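Local coordinates for protein deferrochelatase (Vibrio cholerae, PDB 5DE0) that binds heme b and probably acts as a dye-decolorizing (DyP-type) peroxidase, at residues R178-L183 / L236-V241; P92-D97 / E126-T131; E46-Q49 / G53-L56. All coordinates share one frame; numbering follows the deposited sequence.

Interaction 1 (R178-L183 / L236-V241); sequences RFVHNL and LPYGSV. With HEM (protoporphyrin IX containing Fe), chain F.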
loop_
_atom_site.group_PDB
_atom_site.type_symbol
_atom_site.label_atom_id
_atom_site.label_comp_id
_atom_site.label_asym_id
_atom_site.label_seq_id
_atom_site.Cartn_x
_atom_site.Cartn_y
_atom_site.Cartn_z
ATOM N N ARG B 178 4.592 9.142 12.267
ATOM C CA ARG B 178 3.667 8.100 11.846
ATOM C C ARG B 178 2.764 7.711 13.005
ATOM O O ARG B 178 3.230 7.207 14.027
ATOM C CB ARG B 178 4.409 6.869 11.322
ATOM C CG ARG B 178 3.469 5.809 10.777
ATOM C CD ARG B 178 4.150 4.880 9.786
ATOM N NE ARG B 178 5.050 3.929 10.430
ATOM C CZ ARG B 178 4.647 2.817 11.036
ATOM N NH1 ARG B 178 3.356 2.522 11.094
ATOM N NH2 ARG B 178 5.536 2.005 11.592
ATOM N N PHE B 179 1.467 7.950 12.842
ATOM C CA PHE B 179 0.506 7.633 13.888
ATOM C C PHE B 179 -0.215 6.315 13.630
ATOM O O PHE B 179 -0.573 6.000 12.494
ATOM C CB PHE B 179 -0.512 8.766 14.033
ATOM C CG PHE B 179 0.000 9.935 14.815
ATOM C CD1 PHE B 179 0.620 10.994 14.177
ATOM C CD2 PHE B 179 -0.134 9.971 16.193
ATOM C CE1 PHE B 179 1.094 12.068 14.900
ATOM C CE2 PHE B 179 0.338 11.041 16.920
ATOM C CZ PHE B 179 0.953 12.091 16.275
ATOM N N VAL B 180 -0.414 5.546 14.695
ATOM C CA VAL B 180 -1.184 4.311 14.623
ATOM C C VAL B 180 -2.498 4.494 15.375
ATOM O O VAL B 180 -2.502 4.844 16.557
ATOM C CB VAL B 180 -0.410 3.119 15.208
ATOM C CG1 VAL B 180 -1.227 1.841 15.080
ATOM C CG2 VAL B 180 0.934 2.968 14.514
ATOM N N HIS B 181 -3.609 4.261 14.684
ATOM C CA HIS B 181 -4.931 4.543 15.233
ATOM C C HIS B 181 -5.543 3.361 15.980
ATOM O O HIS B 181 -5.327 2.203 15.626
ATOM C CB HIS B 181 -5.882 4.984 14.117
ATOM C CG HIS B 181 -5.607 6.360 13.595
ATOM N ND1 HIS B 181 -4.558 7.131 14.046
ATOM C CD2 HIS B 181 -6.248 7.104 12.662
ATOM C CE1 HIS B 181 -4.563 8.290 13.413
ATOM N NE2 HIS B 181 -5.578 8.299 12.568
ATOM N N ASN B 182 -6.308 3.675 17.021
ATOM C CA ASN B 182 -7.137 2.693 17.707
ATOM C C ASN B 182 -8.593 2.931 17.323
ATOM O O ASN B 182 -9.348 3.554 18.070
ATOM C CB ASN B 182 -6.954 2.785 19.224
ATOM C CG ASN B 182 -7.600 1.626 19.970
ATOM O OD1 ASN B 182 -8.500 0.959 19.456
ATOM N ND2 ASN B 182 -7.142 1.385 21.193
ATOM N N LEU B 183 -8.976 2.441 16.151
ATOM C CA LEU B 183 -10.314 2.680 15.613
ATOM C C LEU B 183 -11.476 2.139 16.465
ATOM O O LEU B 183 -12.496 2.818 16.589
ATOM C CB LEU B 183 -10.412 2.110 14.195
ATOM C CG LEU B 183 -9.549 2.814 13.145
ATOM C CD1 LEU B 183 -9.852 2.282 11.757
ATOM C CD2 LEU B 183 -9.754 4.319 13.200
ATOM N N LEU B 236 -1.264 12.168 5.093
ATOM C CA LEU B 236 -2.144 11.291 4.338
ATOM C C LEU B 236 -2.327 9.978 5.091
ATOM O O LEU B 236 -1.374 9.460 5.673
ATOM C CB LEU B 236 -1.574 11.036 2.942
ATOM C CG LEU B 236 -2.534 11.086 1.754
ATOM C CD1 LEU B 236 -3.370 12.353 1.782
ATOM C CD2 LEU B 236 -1.756 10.989 0.449
ATOM N N PRO B 237 -3.560 9.450 5.101
ATOM C CA PRO B 237 -3.865 8.156 5.722
ATOM C C PRO B 237 -3.037 7.025 5.114
ATOM O O PRO B 237 -2.579 7.154 3.982
ATOM C CB PRO B 237 -5.355 7.966 5.423
ATOM C CG PRO B 237 -5.877 9.341 5.212
ATOM C CD PRO B 237 -4.766 10.106 4.568
ATOM N N TYR B 238 -2.855 5.935 5.854
ATOM C CA TYR B 238 -2.014 4.831 5.400
ATOM C C TYR B 238 -2.398 3.519 6.073
ATOM O O TYR B 238 -3.161 3.506 7.039
ATOM C CB TYR B 238 -0.542 5.122 5.697
ATOM C CG TYR B 238 -0.187 4.870 7.150
ATOM C CD1 TYR B 238 -0.484 5.810 8.128
ATOM C CD2 TYR B 238 0.428 3.684 7.545
ATOM C CE1 TYR B 238 -0.174 5.584 9.454
ATOM C CE2 TYR B 238 0.739 3.449 8.872
ATOM C CZ TYR B 238 0.436 4.404 9.822
ATOM O OH TYR B 238 0.742 4.180 11.144
ATOM N N GLY B 239 -1.845 2.420 5.568
ATOM C CA GLY B 239 -1.868 1.159 6.285
ATOM C C GLY B 239 -2.912 0.142 5.872
ATOM O O GLY B 239 -3.639 0.329 4.896
ATOM N N SER B 240 -2.976 -0.944 6.636
ATOM C CA SER B 240 -3.906 -2.034 6.370
ATOM C C SER B 240 -4.781 -2.311 7.589
ATOM O O SER B 240 -4.489 -1.851 8.692
ATOM C CB SER B 240 -3.147 -3.299 5.966
ATOM O OG SER B 240 -2.290 -3.728 7.010
ATOM N N VAL B 241 -5.852 -3.071 7.383
ATOM C CA VAL B 241 -6.807 -3.363 8.446
ATOM C C VAL B 241 -6.196 -4.243 9.539
ATOM O O VAL B 241 -6.406 -4.002 10.730
ATOM C CB VAL B 241 -8.068 -4.052 7.884
ATOM C CG1 VAL B 241 -9.066 -4.340 8.998
ATOM C CG2 VAL B 241 -8.705 -3.192 6.805
HETATM C CHA HEM F . -6.133 20.529 12.148
HETATM C CHB HEM F . -1.429 20.381 13.324
HETATM C CHC HEM F . -1.768 15.617 14.250
HETATM C CHD HEM F . -6.188 15.631 12.254
HETATM C C1A HEM F . -4.830 20.908 12.389
HETATM C C2A HEM F . -4.289 22.246 12.258
HETATM C C3A HEM F . -2.991 22.202 12.580
HETATM C C4A HEM F . -2.665 20.836 12.928
HETATM C CMA HEM F . -2.000 23.386 12.588
HETATM C CAA HEM F . -5.082 23.498 11.824
HETATM C CBA HEM F . -5.386 24.338 13.062
HETATM C CGA HEM F . -6.297 25.478 12.699
HETATM O O1A HEM F . -7.525 25.243 12.564
HETATM O O2A HEM F . -5.792 26.620 12.550
HETATM C C1B HEM F . -1.139 19.106 13.755
HETATM C C2B HEM F . 0.080 18.705 14.422
HETATM C C3B HEM F . 0.007 17.400 14.679
HETATM C C4B HEM F . -1.276 16.909 14.191
HETATM C CMB HEM F . 1.273 19.624 14.767
HETATM C CAB HEM F . 1.140 16.622 15.387
HETATM C CBB HEM F . 1.083 15.307 15.593
HETATM C C1C HEM F . -2.985 15.188 13.760
HETATM C C2C HEM F . -3.473 13.820 13.739
HETATM C C3C HEM F . -4.699 13.831 13.182
HETATM C C4C HEM F . -5.018 15.204 12.843
HETATM C CMC HEM F . -2.671 12.609 14.273
HETATM C CAC HEM F . -5.690 12.671 12.908
HETATM C CBC HEM F . -5.512 11.406 13.300
HETATM C C1D HEM F . -6.636 16.931 12.151
HETATM C C2D HEM F . -8.005 17.326 11.914
HETATM C C3D HEM F . -7.989 18.859 11.878
HETATM C C4D HEM F . -6.610 19.236 12.099
HETATM C CMD HEM F . -9.231 16.406 11.733
HETATM C CAD HEM F . -9.195 19.796 11.660
HETATM C CBD HEM F . -9.427 20.036 10.173
HETATM C CGD HEM F . -8.255 20.775 9.582
HETATM O O1D HEM F . -7.378 20.115 8.968
HETATM O O2D HEM F . -8.195 22.025 9.720
HETATM N NA HEM F . -3.810 20.074 12.800
HETATM N NB HEM F . -1.944 17.987 13.632
HETATM N NC HEM F . -3.955 16.002 13.208
HETATM N ND HEM F . -5.854 18.078 12.254
HETATM FE FE HEM F . -3.938 18.042 13.048
#

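Interaction 2 (P92-D97 / E126-T131); sequences PSTDVD and EIVDET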
loop_
_atom_site.group_PDB
_atom_site.type_symbol
_atom_site.label_atom_id
_atom_site.label_comp_id
_atom_site.label_asym_id
_atom_site.label_seq_id
_atom_site.Cartn_x
_atom_site.Cartn_y
_atom_site.Cartn_z
ATOM N N PRO B 92 7.909 9.445 20.357
ATOM C CA PRO B 92 9.225 8.823 20.167
ATOM C C PRO B 92 10.112 9.593 19.192
ATOM O O PRO B 92 9.607 10.305 18.324
ATOM C CB PRO B 92 8.884 7.437 19.600
ATOM C CG PRO B 92 7.458 7.203 19.970
ATOM C CD PRO B 92 6.816 8.553 19.938
ATOM N N SER B 93 11.425 9.447 19.342
ATOM C CA SER B 93 12.379 10.048 18.415
ATOM C C SER B 93 13.045 8.968 17.572
ATOM O O SER B 93 13.563 7.987 18.106
ATOM C CB SER B 93 13.432 10.860 19.170
ATOM O OG SER B 93 14.302 11.532 18.275
ATOM N N THR B 94 13.028 9.146 16.255
ATOM C CA THR B 94 13.570 8.142 15.346
ATOM C C THR B 94 14.978 8.497 14.882
ATOM O O THR B 94 15.243 9.636 14.496
ATOM C CB THR B 94 12.671 7.961 14.104
ATOM O OG1 THR B 94 11.302 7.841 14.510
ATOM C CG2 THR B 94 13.077 6.721 13.326
ATOM N N ASP B 95 15.877 7.518 14.924
ATOM C CA ASP B 95 17.221 7.696 14.389
ATOM C C ASP B 95 17.170 7.617 12.866
ATOM O O ASP B 95 17.090 6.531 12.291
ATOM C CB ASP B 95 18.179 6.645 14.959
ATOM C CG ASP B 95 19.612 6.832 14.479
ATOM O OD1 ASP B 95 19.962 7.947 14.042
ATOM O OD2 ASP B 95 20.392 5.857 14.549
ATOM N N VAL B 96 17.211 8.779 12.219
ATOM C CA VAL B 96 17.052 8.859 10.770
ATOM C C VAL B 96 17.879 10.008 10.194
ATOM O O VAL B 96 17.981 11.074 10.801
ATOM C CB VAL B 96 15.560 9.028 10.390
ATOM C CG1 VAL B 96 14.934 10.164 11.184
ATOM C CG2 VAL B 96 15.390 9.251 8.891
ATOM N N ASP B 97 18.482 9.780 9.029
ATOM C CA ASP B 97 19.316 10.788 8.384
ATOM C C ASP B 97 18.597 11.534 7.261
ATOM O O ASP B 97 18.805 12.732 7.072
ATOM C CB ASP B 97 20.586 10.148 7.816
ATOM C CG ASP B 97 21.490 9.582 8.893
ATOM O OD1 ASP B 97 21.465 10.102 10.028
ATOM O OD2 ASP B 97 22.231 8.619 8.602
ATOM N N GLU B 126 19.956 1.868 5.022
ATOM C CA GLU B 126 18.904 1.120 5.695
ATOM C C GLU B 126 17.639 1.962 5.801
ATOM O O GLU B 126 17.639 3.020 6.430
ATOM C CB GLU B 126 19.351 0.670 7.081
ATOM C CG GLU B 126 18.246 -0.002 7.882
ATOM C CD GLU B 126 18.741 -0.571 9.194
ATOM O OE1 GLU B 126 19.964 -0.784 9.327
ATOM O OE2 GLU B 126 17.910 -0.797 10.097
ATOM N N ILE B 127 16.564 1.490 5.180
ATOM C CA ILE B 127 15.285 2.188 5.228
ATOM C C ILE B 127 14.584 1.933 6.560
ATOM O O ILE B 127 14.075 0.840 6.804
ATOM C CB ILE B 127 14.365 1.759 4.067
ATOM C CG1 ILE B 127 15.043 2.034 2.720
ATOM C CG2 ILE B 127 13.021 2.469 4.156
ATOM C CD1 ILE B 127 14.196 1.662 1.521
ATOM N N VAL B 128 14.568 2.947 7.419
ATOM C CA VAL B 128 13.991 2.825 8.754
ATOM C C VAL B 128 12.470 2.714 8.695
ATOM O O VAL B 128 11.860 1.957 9.453
ATOM C CB VAL B 128 14.381 4.024 9.641
ATOM C CG1 VAL B 128 13.821 3.859 11.046
ATOM C CG2 VAL B 128 15.891 4.176 9.681
ATOM N N ASP B 129 11.861 3.473 7.793
ATOM C CA ASP B 129 10.417 3.437 7.619
ATOM C C ASP B 129 10.049 3.788 6.180
ATOM O O ASP B 129 10.670 4.649 5.560
ATOM C CB ASP B 129 9.730 4.397 8.593
ATOM C CG ASP B 129 8.328 3.947 8.970
ATOM O OD1 ASP B 129 7.844 2.947 8.395
ATOM O OD2 ASP B 129 7.704 4.596 9.838
ATOM N N GLU B 130 9.037 3.106 5.655
ATOM C CA GLU B 130 8.572 3.331 4.292
ATOM C C GLU B 130 7.050 3.300 4.270
ATOM O O GLU B 130 6.440 2.234 4.350
ATOM C CB GLU B 130 9.151 2.277 3.343
ATOM C CG GLU B 130 8.697 2.408 1.895
ATOM C CD GLU B 130 9.307 1.344 0.996
ATOM O OE1 GLU B 130 10.189 0.599 1.472
ATOM O OE2 GLU B 130 8.904 1.253 -0.184
ATOM N N THR B 131 6.440 4.476 4.173
ATOM C CA THR B 131 4.990 4.577 4.274
ATOM C C THR B 131 4.357 5.110 2.997
ATOM O O THR B 131 4.712 6.189 2.517
ATOM C CB THR B 131 4.573 5.485 5.447
ATOM O OG1 THR B 131 5.281 5.097 6.630
ATOM C CG2 THR B 131 3.078 5.380 5.697
#

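Interaction 3 (E46-Q49 / G53-L56); sequences EINQ and GAEL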
loop_
_atom_site.group_PDB
_atom_site.type_symbol
_atom_site.label_atom_id
_atom_site.label_comp_id
_atom_site.label_asym_id
_atom_site.label_seq_id
_atom_site.Cartn_x
_atom_site.Cartn_y
_atom_site.Cartn_z
ATOM N N GLU B 46 11.973 13.163 -15.601
ATOM C CA GLU B 46 11.948 12.195 -16.693
ATOM C C GLU B 46 10.679 11.350 -16.665
ATOM O O GLU B 46 10.087 11.064 -17.706
ATOM C CB GLU B 46 13.179 11.288 -16.633
ATOM C CG GLU B 46 13.176 10.165 -17.657
ATOM C CD GLU B 46 14.469 9.375 -17.655
ATOM O OE1 GLU B 46 15.488 9.902 -17.161
ATOM O OE2 GLU B 46 14.464 8.225 -18.143
ATOM N N ILE B 47 10.265 10.959 -15.464
ATOM C CA ILE B 47 9.034 10.199 -15.285
ATOM C C ILE B 47 7.825 11.017 -15.733
ATOM O O ILE B 47 6.950 10.512 -16.435
ATOM C CB ILE B 47 8.853 9.760 -13.818
ATOM C CG1 ILE B 47 9.970 8.793 -13.413
ATOM C CG2 ILE B 47 7.496 9.110 -13.616
ATOM C CD1 ILE B 47 9.914 8.356 -11.967
ATOM N N ASN B 48 7.789 12.285 -15.334
ATOM C CA ASN B 48 6.690 13.170 -15.707
ATOM C C ASN B 48 6.594 13.365 -17.216
ATOM O O ASN B 48 5.498 13.493 -17.762
ATOM C CB ASN B 48 6.834 14.525 -15.011
ATOM C CG ASN B 48 6.316 14.505 -13.584
ATOM O OD1 ASN B 48 5.333 13.829 -13.278
ATOM N ND2 ASN B 48 6.978 15.248 -12.701
ATOM N N GLN B 49 7.741 13.380 -17.889
ATOM C CA GLN B 49 7.761 13.493 -19.343
ATOM C C GLN B 49 7.266 12.213 -20.008
ATOM O O GLN B 49 6.693 12.249 -21.095
ATOM C CB GLN B 49 9.165 13.831 -19.843
ATOM C CG GLN B 49 9.608 15.248 -19.540
ATOM C CD GLN B 49 10.826 15.659 -20.340
ATOM O OE1 GLN B 49 11.332 14.895 -21.160
ATOM N NE2 GLN B 49 11.303 16.877 -20.109
ATOM N N GLY B 53 0.041 13.660 -16.689
ATOM C CA GLY B 53 -1.000 13.561 -15.683
ATOM C C GLY B 53 -0.517 13.006 -14.355
ATOM O O GLY B 53 -1.224 13.082 -13.349
ATOM N N ALA B 54 0.691 12.448 -14.351
ATOM C CA ALA B 54 1.253 11.848 -13.146
ATOM C C ALA B 54 1.453 12.884 -12.048
ATOM O O ALA B 54 1.180 12.616 -10.877
ATOM C CB ALA B 54 2.565 11.165 -13.465
ATOM N N GLU B 55 1.933 14.061 -12.442
ATOM C CA GLU B 55 2.209 15.157 -11.516
ATOM C C GLU B 55 3.089 14.695 -10.358
ATOM O O GLU B 55 2.882 15.087 -9.209
ATOM C CB GLU B 55 0.902 15.761 -10.996
ATOM C CG GLU B 55 0.039 16.376 -12.094
ATOM C CD GLU B 55 -1.217 17.038 -11.562
ATOM O OE1 GLU B 55 -1.438 17.008 -10.331
ATOM O OE2 GLU B 55 -1.986 17.591 -12.378
ATOM N N LEU B 56 4.067 13.852 -10.675
ATOM C CA LEU B 56 4.994 13.332 -9.677
ATOM C C LEU B 56 5.891 14.441 -9.139
ATOM O O LEU B 56 6.478 15.206 -9.905
ATOM C CB LEU B 56 5.842 12.205 -10.268
ATOM C CG LEU B 56 6.904 11.600 -9.347
ATOM C CD1 LEU B 56 6.262 10.849 -8.187
ATOM C CD2 LEU B 56 7.832 10.692 -10.134
#

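Interaction 1 (R178-L183 / L236-V241)
A chi1 of -176° turns R178 CG away from the backbone N, and a bend at chi3 brings the guanidinium across to Y238, whose own ring is set between its backbone N and carbonyl carbon by a chi1 of 79°. That setting carries the phenol to strand 178-181, and its OH donates to the backbone O of F179 at 2.6 Å. The approach is from above the carbonyl plane, not along a lone pair, while the carbonyl oxygen itself lies at the edge of the tyrosine ring, in its plane. The same hydroxyl accepts a bond from NH1 of R178 at 3.1 Å, bent to 141° at the hydrogen and tilted from the guanidinium plane. Guanidinium and phenol planes stand nearly perpendicular, and CG of R178 comes within 3.5 Å of Y238 CZ, so the aliphatic part of the arginine packs against the hydroxyl end of the phenol while its end binds the oxygen. V180 adds a methyl, CG2, beside the hydroxyl. Two bonds of opposite sense thus fix the rotation of the phenol OH. The guanidinium is held further by salt bridges to D129 and D244, which would be expected to stabilise its positive charge. F179 leads to the other side of its strand, where CMC of the heme sits over one ring face, offset toward the rim, and the vinyl carbon CBB approaches CZ at 3.3 Å. H181 NE2 lies 3.2 Å from the other vinyl end, CBC, and is hydrogen-bonded to D141. The two strands belong to one antiparallel sheet, separated by strand 247-253, in the C-terminal half of the ferredoxin-like DyP-type peroxidase fold, where strand 172-181 lines the heme pocket.

Interaction 2 (P92-D97 / E126-T131)
A single valine, V128, makes both close contacts across this surface junction, one with each of its methyls, and it sits exactly where its strand turns a corner. V128 and D129 both face L23 of strand 18-26, a classic beta bulge in strand 125-134, an edge strand, within this chain, of the N-terminal ferredoxin-like sheet. Segment 92-97 is the irregular link that leads from strand 89-91 into strand 98-104 of that same sheet. The T94 and V128 side chains run alongside one another in opposite senses, and their methyls T94 CG2 and V128 CG1 meet at 3.7 Å. In T94 the methyl lies anti to the backbone N, which leaves OG1 beside that N (chi1 -47°) and available to G286 N, its hydrogen-bond donor on strand 281-291. The link is therefore tied to the C-terminal sheet by polar bonds but meets the bulge through the two methyls of V128, with no polar bond. D95, exposed at the margin, turns its carboxylate to K25, a lysine shared with D97. Beyond the bulge, E130 is hydrogen-bonded to S242 and V241 of the second subunit. The other methyl of the valine, V128 CG2, rests 3.7 Å from the backbone O of D95.

Interaction 3 (E46-Q49 / G53-L56)
The connection from helix 40-50 to strand 57-62 folds back on the last turns of the helix, and N48 joins the two through its side-chain amide. Its OD1 accepts from the backbone N of L56 at 2.9 Å, and its ND2 donates to the backbone O of the same residue at 2.8 Å. The amide thus reads both polar groups of one residue, much as a neighbouring strand would. Both bonds lie in the carbonyl plane of their acceptor and use a lone pair; the one from ND2 is nearly straight, at 168°, whereas that from L56 N is bent to 142°. CG of N48 lies anti to its carbonyl carbon (chi1 -82°), which swings the amide off the helix toward the returning chain, and the paired bonds then fix its rotation. In the ferredoxin-like N-terminal half of this DyP-type peroxidase, the link is a helix-to-strand connection that delivers the chain to an edge strand, within this chain, of the antiparallel sheet. One residue back along the helix, the I47 and L56 side chains meet at a slant, L56 CD2 lying 3.6 Å from I47 CD1 and also touching CG2. Both side chains continue onto T113 of helix 108-117. A54 brings its CB to within 3.8 Å of N48 OD1 and packs on L109 of that helix, while the carbonyl oxygens of G53 and A54 share the one hydroxyl of T105 as hydrogen-bonding partner.

Overall arrangement
Interactions 1 and 2 adjoin where the two ferredoxin-like halves meet: the R178–D129 bridge (NE to OD2, 2.8 Å) joins the two, and T131 packs against both R178 and Y238. Both also touch the second subunit. Interaction 3 stands apart, its centre about 27 Å from that of interaction 2, yet these two involve the edge strands of the same N-terminal sheet, 125-134 and the approach to 57-62. Chemistry follows position. The partly buried interaction 1, next to the heme, relies on a tyrosine hydroxyl; the surface interaction 2 depends on one valine's two methyls, against a threonine methyl and a backbone oxygen, without a hydrogen bond; the buried interaction 3 combines an amide-to-backbone pair with an isoleucine–leucine contact.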